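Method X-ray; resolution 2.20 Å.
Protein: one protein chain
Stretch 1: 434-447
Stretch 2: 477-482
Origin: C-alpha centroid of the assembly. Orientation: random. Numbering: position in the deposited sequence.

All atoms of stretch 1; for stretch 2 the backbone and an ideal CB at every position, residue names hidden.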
# COMPACT_ATOMS: atom_id res chain seq x y z
N ILE A 434 21.08 9.46 -8.56
CA ILE A 434 21.04 8.98 -7.18
C ILE A 434 21.01 10.17 -6.22
O ILE A 434 20.31 10.15 -5.22
CB ILE A 434 22.29 8.06 -6.92
CG1 ILE A 434 22.10 6.72 -7.62
CG2 ILE A 434 22.57 7.88 -5.45
CD1 ILE A 434 23.25 5.80 -7.37
N GLU A 435 21.74 11.22 -6.56
CA GLU A 435 21.81 12.42 -5.73
C GLU A 435 20.50 13.19 -5.76
O GLU A 435 20.01 13.67 -4.73
CB GLU A 435 22.94 13.33 -6.23
CG GLU A 435 24.33 12.79 -6.00
CD GLU A 435 25.41 13.58 -6.74
OE1 GLU A 435 25.12 14.15 -7.80
OE2 GLU A 435 26.56 13.64 -6.24
N ILE A 436 19.98 13.38 -6.96
CA ILE A 436 18.73 14.10 -7.15
C ILE A 436 17.57 13.28 -6.53
O ILE A 436 16.60 13.86 -6.02
CB ILE A 436 18.52 14.37 -8.63
CG1 ILE A 436 19.64 15.28 -9.14
CG2 ILE A 436 17.16 14.99 -8.87
CD1 ILE A 436 19.58 15.50 -10.67
N ASN A 437 17.69 11.95 -6.55
CA ASN A 437 16.67 11.10 -5.95
C ASN A 437 16.60 11.37 -4.44
O ASN A 437 15.52 11.56 -3.90
CB ASN A 437 16.94 9.63 -6.24
CG ASN A 437 15.91 8.70 -5.61
OD1 ASN A 437 16.23 7.91 -4.74
ND2 ASN A 437 14.66 8.82 -6.04
N VAL A 438 17.75 11.49 -3.80
CA VAL A 438 17.83 11.80 -2.36
C VAL A 438 17.17 13.16 -2.08
O VAL A 438 16.41 13.32 -1.12
CB VAL A 438 19.32 11.85 -1.86
CG1 VAL A 438 19.41 12.38 -0.45
CG2 VAL A 438 19.93 10.49 -1.91
N LEU A 439 17.47 14.15 -2.93
CA LEU A 439 16.93 15.51 -2.81
C LEU A 439 15.39 15.48 -2.94
O LEU A 439 14.66 16.04 -2.13
CB LEU A 439 17.58 16.37 -3.90
CG LEU A 439 17.65 17.89 -3.78
CD1 LEU A 439 16.41 18.51 -4.32
CD2 LEU A 439 17.91 18.28 -2.35
N GLU A 440 14.93 14.76 -3.95
CA GLU A 440 13.52 14.62 -4.22
C GLU A 440 12.85 13.90 -3.03
O GLU A 440 11.79 14.32 -2.57
CB GLU A 440 13.36 13.82 -5.51
CG GLU A 440 12.18 14.20 -6.39
CD GLU A 440 12.33 15.58 -7.04
OE1 GLU A 440 11.89 16.58 -6.43
OE2 GLU A 440 12.84 15.67 -8.17
N GLN A 441 13.51 12.88 -2.47
CA GLN A 441 12.93 12.14 -1.34
C GLN A 441 12.89 12.99 -0.08
O GLN A 441 11.95 12.90 0.70
CB GLN A 441 13.66 10.81 -1.10
CG GLN A 441 13.67 9.90 -2.33
CD GLN A 441 12.34 9.84 -3.04
OE1 GLN A 441 11.32 9.55 -2.43
NE2 GLN A 441 12.34 10.11 -4.34
N MET A 442 13.88 13.87 0.10
CA MET A 442 13.90 14.79 1.24
C MET A 442 12.70 15.72 1.10
O MET A 442 12.03 16.04 2.08
CB MET A 442 15.11 15.69 1.17
CG MET A 442 16.41 15.13 1.62
SD MET A 442 17.64 16.38 1.13
CE MET A 442 17.29 17.64 2.24
N HIS A 443 12.49 16.21 -0.11
CA HIS A 443 11.39 17.10 -0.39
C HIS A 443 10.11 16.42 0.08
O HIS A 443 9.38 17.01 0.87
CB HIS A 443 11.30 17.41 -1.89
CG HIS A 443 10.46 18.61 -2.22
ND1 HIS A 443 10.58 19.31 -3.40
CD2 HIS A 443 9.48 19.23 -1.52
CE1 HIS A 443 9.71 20.29 -3.43
NE2 HIS A 443 9.02 20.27 -2.30
N ASN A 444 9.90 15.17 -0.33
CA ASN A 444 8.74 14.38 0.05
C ASN A 444 8.57 14.27 1.57
O ASN A 444 7.47 14.44 2.06
CB ASN A 444 8.79 12.99 -0.57
CG ASN A 444 8.61 13.00 -2.06
OD1 ASN A 444 8.39 14.04 -2.66
ND2 ASN A 444 8.66 11.82 -2.68
N VAL A 445 9.63 14.01 2.33
CA VAL A 445 9.41 13.92 3.78
C VAL A 445 9.06 15.28 4.35
O VAL A 445 8.26 15.37 5.27
CB VAL A 445 10.54 13.16 4.60
CG1 VAL A 445 11.54 12.49 3.72
CG2 VAL A 445 11.18 14.01 5.65
N CYS A 446 9.60 16.35 3.77
CA CYS A 446 9.32 17.71 4.23
C CYS A 446 7.87 18.08 3.96
O CYS A 446 7.24 18.82 4.74
CB CYS A 446 10.23 18.71 3.52
SG CYS A 446 11.96 18.65 4.08
N ALA A 447 7.34 17.57 2.85
CA ALA A 447 5.98 17.83 2.45
C ALA A 447 4.92 16.94 3.14
O ALA A 447 3.74 17.19 2.98
CB ALA A 447 5.88 17.73 0.92
N UNK A 477 26.90 15.94 1.64
CA UNK A 477 25.69 16.71 1.88
C UNK A 477 24.85 16.93 0.65
O UNK A 477 25.36 17.34 -0.38
CB UNK A 477 26.05 18.07 2.48
N UNK A 478 23.56 16.59 0.75
CA UNK A 478 22.64 16.79 -0.36
C UNK A 478 21.70 17.93 -0.00
O UNK A 478 20.86 18.34 -0.80
CB UNK A 478 21.86 15.51 -0.68
N UNK A 479 21.82 18.42 1.22
CA UNK A 479 20.99 19.51 1.66
C UNK A 479 20.39 19.23 3.03
O UNK A 479 20.39 18.09 3.49
CB UNK A 479 19.88 19.78 0.64
N UNK A 480 19.93 20.27 3.70
CA UNK A 480 19.31 20.14 5.00
C UNK A 480 18.21 21.19 5.04
O UNK A 480 18.33 22.22 4.38
CB UNK A 480 20.32 20.31 6.14
N UNK A 481 17.09 20.88 5.70
CA UNK A 481 15.97 21.82 5.81
C UNK A 481 15.55 21.79 7.26
O UNK A 481 15.23 20.73 7.81
CB UNK A 481 14.81 21.46 4.88
N UNK A 482 15.57 22.95 7.91
CA UNK A 482 15.18 23.04 9.31
C UNK A 482 13.71 23.40 9.47
O UNK A 482 13.14 23.17 10.52
CB UNK A 482 16.05 24.07 10.03

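The strand 477-481 runs nearly parallel to the helix of stretch 1. The two axes differ in direction by 12° and approach to 8.4 Å. No hydrogen bonds cross between them, so the contact rests on packing. Along the strand, the helix offers Glu-435, Val-438, Leu-439, Met-442 and Cys-446.

Position 477 has nothing of stretch 1 within 5.5 Å of its ideal CB. Backbone angles of -71/127 suit almost any residue. The helix therefore decides little, and polar or apolar side chains would both do. The deposited residue is Asp-477. Its side chain stays clear of the helix and turns along its own strand. OD1 of Asp-477 accepts a hydrogen bond from the backbone N of the residue at 479, at 2.7 Å.

Position 478 points its CB toward the helix. The ideal CB of 478 lies 4.0 Å from Val-438 CG1, 4.7 Å from Met-442 SD and 4.8 Å from Glu-435 O. The surroundings are mostly apolar. The phi/psi of -108/-5 is not typical of an extended strand, but it is open to most residues. Leucine, isoleucine or methionine would suit, and a flexible chain could follow the helix surface toward Glu-435. The deposited residue is Met-478. It has the largest area covered by the other stretch, 113 Å². Its chi1 and chi2 are both m. CG of Met-478 packs against CG1 of Val-438 at 3.9 Å, and SD of Met-478 reaches CB of Glu-435 at 3.6 Å. The carbonyl also meets the helix: O of Met-478 is 3.3 Å from CD2 of Leu-439.

Position 479 is the most restricted. The ideal CB of 479 would lie 3.7 Å from Met-442 CE and 3.9 Å from Leu-439 CD2. At 133/162 a CB would be jammed against the carbonyl O of the residue before. This calls for glycine, and the deposited residue is Gly-479. With no side chain, it leaves the helix facing bare backbone. CE of Met-442 comes to 3.4 Å from O of Gly-479.

Position 480 points away from the helix, and its ideal CB has no atom of stretch 1 within 5.5 Å. The extended angles, -145/145, favour beta-branched residues, though many others would fit. The deposited residue is Val-480, with chi1 p. CB of Val-480 stays 5.6 Å from CE of Met-442, too far for contact. N of Val-480 is 4.0 Å from CE of Met-442.

Position 481 turns back toward the helix. The ideal CB of 481 is 4.1 Å from Cys-446 SG and 5.3 Å from Met-442 CE. A medium apolar side chain such as valine, isoleucine or leucine would suit. The deposited residue is Val-481, with chi1 t. CB of Val-481 packs on SG of Cys-446 at 4.0 Å, and CG2 of Val-481 lies 4.4 Å from CE of Met-442.

Position 482 follows the strand and is out of reach of stretch 1. The deposited residue is Ala-482, which makes no contact with the helix.

Stretch 2, residues 477-482: DMGVVA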
# COMPACT_ATOMS: atom_id res chain seq x y z
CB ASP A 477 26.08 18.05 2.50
CG ASP A 477 24.91 18.79 3.14
OD1 ASP A 477 23.76 18.31 3.07
OD2 ASP A 477 25.16 19.86 3.73
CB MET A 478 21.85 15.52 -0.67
CG MET A 478 22.67 14.36 -1.25
SD MET A 478 23.33 14.68 -2.89
CE MET A 478 24.99 15.20 -2.46
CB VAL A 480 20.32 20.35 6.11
CG1 VAL A 480 20.75 21.79 6.16
CG2 VAL A 480 19.74 19.91 7.44
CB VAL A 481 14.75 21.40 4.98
CG1 VAL A 481 13.65 22.45 5.12
CG2 VAL A 481 15.09 21.23 3.53
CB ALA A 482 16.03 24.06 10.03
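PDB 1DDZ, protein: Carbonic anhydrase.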